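Local coordinates for protein GDP-mannose-dependent alpha-(1-6)-phosphatidylinositol monomannoside mannosyltransferase (Corynebacterium glutamicum, PDB 3OKP) that is a bacterial glycosyltransferase of the GT-B fold, built from two Rossmann-like halves, one of which holds guanosine-5'-diphosphate-alpha-D-mannose, at residues 74-77 / 78-82; 218-221 / 222-226; 241-244 / 245-248. All coordinates share one frame; numbering follows the deposited sequence.

Contact 1: 74-77 / 78-82; sequences TAHA and MAEII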
ATOM      1  N   THR A  74     -10.048  -8.678  26.905  1.00 11.17           N
ATOM      2  CA  THR A  74      -9.036  -8.012  26.077  1.00 10.85           C
ATOM      3  C   THR A  74      -8.822  -6.566  26.532  1.00 10.70           C
ATOM      4  O   THR A  74      -7.682  -6.111  26.657  1.00 10.49           O
ATOM      5  CB  THR A  74      -9.414  -8.026  24.577  1.00 10.52           C
ATOM      6  OG1 THR A  74      -9.714  -9.364  24.161  1.00 11.01           O
ATOM      7  CG2 THR A  74      -8.265  -7.495  23.731  1.00 10.39           C
ATOM      8  N   ALA A  75      -9.922  -5.856  26.778  1.00 10.95           N
ATOM      9  CA  ALA A  75      -9.874  -4.469  27.244  1.00 11.11           C
ATOM     10  C   ALA A  75      -9.167  -4.345  28.598  1.00 11.59           C
ATOM     11  O   ALA A  75      -8.406  -3.402  28.813  1.00 11.35           O
ATOM     12  CB  ALA A  75     -11.275  -3.880  27.314  1.00 11.44           C
ATOM     13  N   HIS A  76      -9.424  -5.302  29.493  1.00 12.11           N
ATOM     14  CA  HIS A  76      -8.783  -5.356  30.814  1.00 12.91           C
ATOM     15  C   HIS A  76      -7.269  -5.517  30.690  1.00 12.69           C
ATOM     16  O   HIS A  76      -6.504  -4.829  31.374  1.00 12.88           O
ATOM     17  CB  HIS A  76      -9.366  -6.499  31.661  1.00 13.43           C
ATOM     18  CG  HIS A  76      -8.771  -6.606  33.033  1.00 14.53           C
ATOM     19  ND1 HIS A  76      -9.459  -6.251  34.173  1.00 15.55           N
ATOM     20  CD2 HIS A  76      -7.551  -7.029  33.449  1.00 15.54           C
ATOM     21  CE1 HIS A  76      -8.693  -6.452  35.231  1.00 16.27           C
ATOM     22  NE2 HIS A  76      -7.529  -6.920  34.819  1.00 15.92           N
ATOM     23  N   ALA A  77      -6.851  -6.435  29.818  1.00 12.36           N
ATOM     24  CA  ALA A  77      -5.438  -6.705  29.580  1.00 12.29           C
ATOM     25  C   ALA A  77      -4.741  -5.488  28.977  1.00 11.95           C
ATOM     26  O   ALA A  77      -3.618  -5.158  29.365  1.00 11.85           O
ATOM     27  CB  ALA A  77      -5.272  -7.920  28.679  1.00 12.09           C
ATOM     28  N   MET A  78      -5.417  -4.829  28.035  1.00 11.57           N
ATOM     29  CA  MET A  78      -4.921  -3.587  27.436  1.00 11.35           C
ATOM     30  C   MET A  78      -4.753  -2.499  28.497  1.00 11.89           C
ATOM     31  O   MET A  78      -3.727  -1.815  28.535  1.00 11.78           O
ATOM     32  CB  MET A  78      -5.863  -3.102  26.330  1.00 10.92           C
ATOM     33  CG  MET A  78      -5.392  -1.827  25.634  1.00 10.74           C
ATOM     34  SD  MET A  78      -6.638  -1.038  24.599  1.00 10.35           S
ATOM     35  CE  MET A  78      -7.822  -0.485  25.828  1.00 10.79           C
ATOM     36  N   ALA A  79      -5.763  -2.361  29.354  1.00 12.55           N
ATOM     37  CA  ALA A  79      -5.769  -1.368  30.426  1.00 13.40           C
ATOM     38  C   ALA A  79      -4.591  -1.530  31.390  1.00 14.08           C
ATOM     39  O   ALA A  79      -3.981  -0.542  31.798  1.00 14.31           O
ATOM     40  CB  ALA A  79      -7.095  -1.414  31.188  1.00 13.81           C
ATOM     41  N   GLU A  80      -4.276  -2.774  31.750  1.00 14.58           N
ATOM     42  CA  GLU A  80      -3.186  -3.035  32.692  1.00 15.39           C
ATOM     43  C   GLU A  80      -1.802  -2.776  32.094  1.00 15.09           C
ATOM     44  O   GLU A  80      -0.885  -2.372  32.812  1.00 15.37           O
ATOM     45  CB  GLU A  80      -3.284  -4.444  33.283  1.00 15.85           C
ATOM     46  CG  GLU A  80      -4.297  -4.562  34.429  1.00 17.75           C
ATOM     47  CD  GLU A  80      -4.006  -3.609  35.585  1.00 19.27           C
ATOM     48  OE1 GLU A  80      -2.892  -3.667  36.148  1.00 19.51           O
ATOM     49  OE2 GLU A  80      -4.895  -2.798  35.926  1.00 20.17           O
ATOM     50  N   ILE A  81      -1.664  -2.997  30.788  1.00 14.42           N
ATOM     51  CA  ILE A  81      -0.427  -2.675  30.072  1.00 14.32           C
ATOM     52  C   ILE A  81      -0.227  -1.158  30.018  1.00 14.48           C
ATOM     53  O   ILE A  81       0.878  -0.663  30.266  1.00 14.49           O
ATOM     54  CB  ILE A  81      -0.403  -3.283  28.642  1.00 13.78           C
ATOM     55  CG1 ILE A  81      -0.413  -4.817  28.710  1.00 14.04           C
ATOM     56  CG2 ILE A  81       0.822  -2.790  27.861  1.00 13.21           C
ATOM     57  CD1 ILE A  81      -0.803  -5.501  27.397  1.00 13.53           C
ATOM     58  N   ILE A  82      -1.302  -0.433  29.707  1.00 14.67           N
ATOM     59  CA  ILE A  82      -1.289   1.034  29.684  1.00 15.23           C
ATOM     60  C   ILE A  82      -0.714   1.609  30.985  1.00 16.51           C
ATOM     61  O   ILE A  82       0.150   2.486  30.957  1.00 16.46           O
ATOM     62  CB  ILE A  82      -2.703   1.619  29.388  1.00 15.07           C
ATOM     63  CG1 ILE A  82      -3.074   1.388  27.916  1.00 13.97           C
ATOM     64  CG2 ILE A  82      -2.771   3.116  29.728  1.00 15.12           C
ATOM     65  CD1 ILE A  82      -4.564   1.485  27.614  1.00 13.69           C
TER
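His76 and Glu80 meet one turn apart on helix 72-84, their side chains lying alongside each other and pointing the same way. The touch is made by the aliphatic part of the glutamate: NE2 of His76 is 4.0 Å from CG of Glu80. Ring and carboxylate planes are turned 36° apart. With CG of His76 anti to its own nitrogen (chi1 -179°), the ring stands beside CG of Glu80, while a bend at chi2 (-58°) turns the carboxylate aside. His76 NE2 and Glu80 OE2 consequently remain 5.0 Å apart, and OE2 makes its salt bridge one turn onward, with Arg83.

On the neighbouring flank Ile81 touches the backbone of the preceding turn rather than a side chain. CG1 of Ile81 lies beside the backbone nitrogen and leans over the carbonyl of Ala77, with CG1 3.3 Å and CD1 3.5 Å from Ala77 O. Beneath the side chains, regular i to i+4 bonds hold the spacing, from Met78 N to Thr74 O at 2.9 Å through to Ile81 N to Ala77 O at 3.2 Å.

Further out, the buried side of the helix packs on the sheet and on helix 102-107. Met78 rests on Leu8 and Val10 of strand 7-11 and on Thr104 and Ala105, whereas Ala77 touches Trp63 and Ile81 touches Ile61, both of strand 59-63. Thr74 OG1 is hydrogen-bonded to Thr71 OG1 and Leu69 O. An amphipathic helix that leads from the edge strand 59-63 to the central strand 89-92 of a parallel sheet is typical of a Rossmann-like fold.

Contact 2: 218-221 / 222-226; sequences KAMP and QVIAA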
ATOM      1  N   LYS A 218      -5.765  -5.501 -24.076  1.00  9.92           N
ATOM      2  CA  LYS A 218      -6.623  -5.006 -25.154  1.00 10.53           C
ATOM      3  C   LYS A 218      -6.004  -3.824 -25.905  1.00 10.17           C
ATOM      4  O   LYS A 218      -6.328  -3.581 -27.068  1.00 10.57           O
ATOM      5  CB  LYS A 218      -8.015  -4.650 -24.621  1.00 10.77           C
ATOM      6  CG  LYS A 218      -8.858  -5.872 -24.258  1.00 11.91           C
ATOM      7  CD  LYS A 218     -10.210  -5.487 -23.684  1.00 12.20           C
ATOM      8  CE  LYS A 218     -10.953  -6.707 -23.157  1.00 14.41           C
ATOM      9  NZ  LYS A 218     -12.354  -6.371 -22.759  1.00 15.89           N
ATOM     10  N   ALA A 219      -5.110  -3.101 -25.235  1.00  9.53           N
ATOM     11  CA  ALA A 219      -4.393  -1.983 -25.849  1.00  9.25           C
ATOM     12  C   ALA A 219      -3.166  -2.433 -26.652  1.00  9.06           C
ATOM     13  O   ALA A 219      -2.657  -1.676 -27.487  1.00  8.88           O
ATOM     14  CB  ALA A 219      -3.994  -0.959 -24.789  1.00  8.82           C
ATOM     15  N   MET A 220      -2.703  -3.661 -26.412  1.00  8.82           N
ATOM     16  CA  MET A 220      -1.469  -4.151 -27.044  1.00  8.79           C
ATOM     17  C   MET A 220      -1.432  -4.198 -28.590  1.00  9.11           C
ATOM     18  O   MET A 220      -0.418  -3.821 -29.171  1.00  9.01           O
ATOM     19  CB  MET A 220      -0.984  -5.473 -26.431  1.00  8.76           C
ATOM     20  CG  MET A 220      -0.293  -5.319 -25.068  1.00  8.56           C
ATOM     21  SD  MET A 220       1.097  -4.154 -25.010  1.00  8.58           S
ATOM     22  CE  MET A 220       2.373  -5.091 -25.848  1.00  8.25           C
ATOM     23  N   PRO A 221      -2.518  -4.668 -29.257  1.00  9.44           N
ATOM     24  CA  PRO A 221      -2.455  -4.733 -30.727  1.00  9.78           C
ATOM     25  C   PRO A 221      -1.964  -3.444 -31.399  1.00  9.79           C
ATOM     26  O   PRO A 221      -1.128  -3.509 -32.304  1.00  9.84           O
ATOM     27  CB  PRO A 221      -3.898  -5.051 -31.129  1.00 10.21           C
ATOM     28  CG  PRO A 221      -4.422  -5.838 -29.970  1.00 10.47           C
ATOM     29  CD  PRO A 221      -3.810  -5.176 -28.754  1.00  9.69           C
ATOM     30  N   GLN A 222      -2.460  -2.289 -30.957  1.00  9.65           N
ATOM     31  CA  GLN A 222      -1.995  -1.010 -31.512  1.00  9.79           C
ATOM     32  C   GLN A 222      -0.545  -0.712 -31.142  1.00  9.00           C
ATOM     33  O   GLN A 222       0.220  -0.224 -31.977  1.00  9.03           O
ATOM     34  CB  GLN A 222      -2.907   0.147 -31.097  1.00 10.05           C
ATOM     35  CG  GLN A 222      -4.181   0.250 -31.924  1.00 11.95           C
ATOM     36  CD  GLN A 222      -5.079   1.376 -31.458  1.00 14.38           C
ATOM     37  OE1 GLN A 222      -6.076   1.145 -30.772  1.00 15.77           O
ATOM     38  NE2 GLN A 222      -4.723   2.605 -31.813  1.00 14.93           N
ATOM     39  N   VAL A 223      -0.173  -1.014 -29.896  1.00  8.21           N
ATOM     40  CA  VAL A 223       1.209  -0.843 -29.433  1.00  7.81           C
ATOM     41  C   VAL A 223       2.164  -1.684 -30.284  1.00  7.81           C
ATOM     42  O   VAL A 223       3.171  -1.177 -30.785  1.00  7.73           O
ATOM     43  CB  VAL A 223       1.370  -1.187 -27.925  1.00  7.45           C
ATOM     44  CG1 VAL A 223       2.828  -1.057 -27.483  1.00  7.37           C
ATOM     45  CG2 VAL A 223       0.476  -0.292 -27.062  1.00  7.15           C
ATOM     46  N   ILE A 224       1.822  -2.961 -30.458  1.00  7.93           N
ATOM     47  CA  ILE A 224       2.627  -3.906 -31.238  1.00  8.22           C
ATOM     48  C   ILE A 224       2.767  -3.467 -32.695  1.00  8.45           C
ATOM     49  O   ILE A 224       3.842  -3.593 -33.280  1.00  8.46           O
ATOM     50  CB  ILE A 224       2.046  -5.349 -31.163  1.00  8.38           C
ATOM     51  CG1 ILE A 224       2.098  -5.864 -29.722  1.00  8.50           C
ATOM     52  CG2 ILE A 224       2.802  -6.302 -32.097  1.00  8.59           C
ATOM     53  CD1 ILE A 224       1.125  -6.984 -29.431  1.00  9.48           C
ATOM     54  N   ALA A 225       1.685  -2.952 -33.278  1.00  8.70           N
ATOM     55  CA  ALA A 225       1.722  -2.483 -34.664  1.00  9.15           C
ATOM     56  C   ALA A 225       2.770  -1.380 -34.843  1.00  9.17           C
ATOM     57  O   ALA A 225       3.531  -1.391 -35.813  1.00  9.20           O
ATOM     58  CB  ALA A 225       0.342  -2.007 -35.113  1.00  9.44           C
ATOM     59  N   ALA A 226       2.822  -0.455 -33.885  1.00  9.04           N
ATOM     60  CA  ALA A 226       3.778   0.654 -33.919  1.00  9.20           C
ATOM     61  C   ALA A 226       5.193   0.211 -33.539  1.00  9.09           C
ATOM     62  O   ALA A 226       6.171   0.644 -34.155  1.00  9.29           O
ATOM     63  CB  ALA A 226       3.312   1.778 -33.006  1.00  9.02           C
TER
HETATM   64  O   HOH W   1      -5.092  -1.994 -29.353  1.00 15.43           O
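In the last turns of helix 213-226, the connecting helix of a beta-alpha-beta unit, Met220 and Ile224 meet just where Pro221 kinks the backbone. The nitrogen of Pro221 carries no hydrogen, so the bond to the preceding turn is missing there, and the disturbance spreads to the next residue. Gln222 N lies 5.6 Å from Lys218 O, and a water fills the gap. It accepts a bond from Gln222 N at 3.1 Å and donates to Lys218 O at 3.0 Å, with a weak further bond to Ala219 O.

Beyond the proline the helix recovers. Ile224 N reaches Met220 O at 2.7 Å, nearly straight at 175°, and Ala225 N bonds to Pro221 O at 3.0 Å. Bends at chi2 and chi3 bring the terminal methyl of Met220 across to Ile224. Its CE touches CG1 of Ile224 at 4.0 Å, the two side chains crossing at about a right angle, and SD approaches CB of Val223 at 4.2 Å.

Ile224 also rests on Val251 and Asn254, while Ala219 and Val223 lean on Leu334 and Ser335 of helix 331-342. A helix whose proline interrupts the main-chain bonding, with a water bridging the opened turn, is a clear case of a proline kink, here within the crossover from strand 200-204 to strand 231-235.

Contact 3: 241-244 / 245-248; sequences ESTL and RRLA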
ATOM      1  N   GLU A 241      -6.087 -15.040 -13.921  1.00 16.63           N
ATOM      2  CA  GLU A 241      -5.015 -15.469 -14.835  1.00 16.92           C
ATOM      3  C   GLU A 241      -5.513 -16.154 -16.115  1.00 16.94           C
ATOM      4  O   GLU A 241      -5.095 -15.790 -17.218  1.00 16.52           O
ATOM      5  CB  GLU A 241      -4.013 -16.385 -14.113  1.00 17.16           C
ATOM      6  CG  GLU A 241      -2.735 -16.664 -14.913  1.00 17.65           C
ATOM      7  CD  GLU A 241      -1.961 -17.881 -14.422  1.00 18.33           C
ATOM      8  OE1 GLU A 241      -1.981 -18.174 -13.205  1.00 20.75           O
ATOM      9  OE2 GLU A 241      -1.322 -18.549 -15.259  1.00 19.68           O
ATOM     10  N   SER A 242      -6.399 -17.138 -15.964  1.00 17.35           N
ATOM     11  CA  SER A 242      -6.909 -17.905 -17.106  1.00 17.57           C
ATOM     12  C   SER A 242      -7.637 -17.019 -18.120  1.00 17.14           C
ATOM     13  O   SER A 242      -7.509 -17.216 -19.332  1.00 17.11           O
ATOM     14  CB  SER A 242      -7.809 -19.054 -16.641  1.00 18.31           C
ATOM     15  OG  SER A 242      -8.944 -18.566 -15.948  1.00 19.40           O
ATOM     16  N   THR A 243      -8.389 -16.040 -17.618  1.00 16.73           N
ATOM     17  CA  THR A 243      -9.070 -15.067 -18.470  1.00 16.41           C
ATOM     18  C   THR A 243      -8.072 -14.138 -19.171  1.00 15.67           C
ATOM     19  O   THR A 243      -8.236 -13.825 -20.351  1.00 15.47           O
ATOM     20  CB  THR A 243     -10.109 -14.244 -17.675  1.00 16.53           C
ATOM     21  OG1 THR A 243     -11.006 -15.134 -16.996  1.00 17.00           O
ATOM     22  CG2 THR A 243     -10.916 -13.343 -18.603  1.00 16.65           C
ATOM     23  N   LEU A 244      -7.042 -13.712 -18.442  1.00 15.06           N
ATOM     24  CA  LEU A 244      -5.988 -12.865 -19.008  1.00 14.53           C
ATOM     25  C   LEU A 244      -5.224 -13.575 -20.129  1.00 14.57           C
ATOM     26  O   LEU A 244      -4.944 -12.981 -21.169  1.00 13.99           O
ATOM     27  CB  LEU A 244      -5.022 -12.385 -17.916  1.00 13.92           C
ATOM     28  CG  LEU A 244      -5.563 -11.396 -16.873  1.00 13.87           C
ATOM     29  CD1 LEU A 244      -4.520 -11.108 -15.801  1.00 13.17           C
ATOM     30  CD2 LEU A 244      -6.044 -10.100 -17.522  1.00 13.17           C
ATOM     31  N   ARG A 245      -4.902 -14.849 -19.910  1.00 15.15           N
ATOM     32  CA  ARG A 245      -4.218 -15.654 -20.924  1.00 15.70           C
ATOM     33  C   ARG A 245      -5.071 -15.802 -22.190  1.00 16.32           C
ATOM     34  O   ARG A 245      -4.548 -15.730 -23.302  1.00 16.29           O
ATOM     35  CB  ARG A 245      -3.834 -17.026 -20.362  1.00 16.04           C
ATOM     36  CG  ARG A 245      -2.704 -16.996 -19.338  1.00 15.46           C
ATOM     37  CD  ARG A 245      -2.354 -18.405 -18.878  1.00 16.12           C
ATOM     38  NE  ARG A 245      -1.193 -18.452 -17.988  1.00 15.73           N
ATOM     39  CZ  ARG A 245       0.075 -18.514 -18.395  1.00 16.25           C
ATOM     40  NH1 ARG A 245       0.371 -18.527 -19.691  1.00 16.20           N
ATOM     41  NH2 ARG A 245       1.054 -18.561 -17.502  1.00 15.96           N
ATOM     42  N   ARG A 246      -6.380 -15.988 -22.011  1.00 17.01           N
ATOM     43  CA  ARG A 246      -7.313 -16.095 -23.136  1.00 17.87           C
ATOM     44  C   ARG A 246      -7.395 -14.780 -23.916  1.00 17.37           C
ATOM     45  O   ARG A 246      -7.404 -14.777 -25.148  1.00 17.52           O
ATOM     46  CB  ARG A 246      -8.704 -16.519 -22.656  1.00 18.33           C
ATOM     47  CG  ARG A 246      -9.569 -17.143 -23.749  1.00 19.89           C
ATOM     48  CD  ARG A 246     -11.041 -17.237 -23.351  1.00 20.47           C
ATOM     49  NE  ARG A 246     -11.696 -15.929 -23.364  1.00 23.30           N
ATOM     50  CZ  ARG A 246     -12.133 -15.287 -22.283  1.00 24.21           C
ATOM     51  NH1 ARG A 246     -12.006 -15.829 -21.077  1.00 24.90           N
ATOM     52  NH2 ARG A 246     -12.710 -14.099 -22.411  1.00 24.77           N
ATOM     53  N   LEU A 247      -7.449 -13.669 -23.187  1.00 16.88           N
ATOM     54  CA  LEU A 247      -7.439 -12.335 -23.786  1.00 16.64           C
ATOM     55  C   LEU A 247      -6.171 -12.075 -24.599  1.00 16.16           C
ATOM     56  O   LEU A 247      -6.214 -11.402 -25.627  1.00 16.05           O
ATOM     57  CB  LEU A 247      -7.601 -11.267 -22.698  1.00 16.37           C
ATOM     58  CG  LEU A 247      -8.936 -10.532 -22.483  1.00 17.14           C
ATOM     59  CD1 LEU A 247     -10.168 -11.250 -23.045  1.00 17.42           C
ATOM     60  CD2 LEU A 247      -9.124 -10.199 -21.007  1.00 16.74           C
ATOM     61  N   ALA A 248      -5.053 -12.633 -24.140  1.00 15.87           N
ATOM     62  CA  ALA A 248      -3.750 -12.397 -24.756  1.00 15.86           C
ATOM     63  C   ALA A 248      -3.398 -13.361 -25.896  1.00 16.21           C
ATOM     64  O   ALA A 248      -2.288 -13.309 -26.425  1.00 16.11           O
ATOM     65  CB  ALA A 248      -2.658 -12.413 -23.688  1.00 15.36           C
TER
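Arg245 runs back along helix 241-247 beside Glu241, one turn earlier. Its CB is 3.6 Å from Glu241 O, the carbonyl that also accepts the main-chain bond from Arg245 N. CG comes closer to this oxygen, at 3.4 Å, because chi1 (-71°) sets it beside the backbone nitrogen. From there the chain is extended as far as NE, and CD passes 3.8 Å from Glu241 OE2. NE then makes the principal bond of a salt bridge, 2.7 Å to Glu241 OE2 with an angle of 168° at the hydrogen. That oxygen lies at the edge of the guanidinium, in its plane, and uses its anti lone pair. NH2 adds a weak bond to OE2 at 3.3 Å, so one carboxylate oxygen serves both nitrogens while the two flat groups are turned 52° apart. On Arg246, by contrast, a bend at chi3 brings NH1 alongside the methyl of Thr243, 3.7 Å from its CG2.

Arg245 also touches Phe257 of strand 255-259, on which Leu244 and Ala248 pack as well. Together with Leu247, Leu244 leans on Ile217, so the short helix packs against both helix 213-226 and the edge strand 255-259.

The three contacts illustrate how one element, the helix of an alternating beta-alpha fold, is adapted in two halves of a GT-B enzyme. Contact 1 comes first along the chain, in the half with the seven-stranded parallel sheet. Contacts 2 and 3 follow in the half with the six-stranded sheet, on successive helices joined by strand 231-235. Their centres are about 16 Å apart, whereas the centre of contact 1 is about 59 Å from that of contact 2 and about 51 Å from that of contact 3, across the chain's centre. Contacts 2 and 3 belong to the half that holds guanosine-5'-diphosphate-alpha-D-mannose, about 11 Å from the side chain of Glu241, and contact 1 to the distant other half.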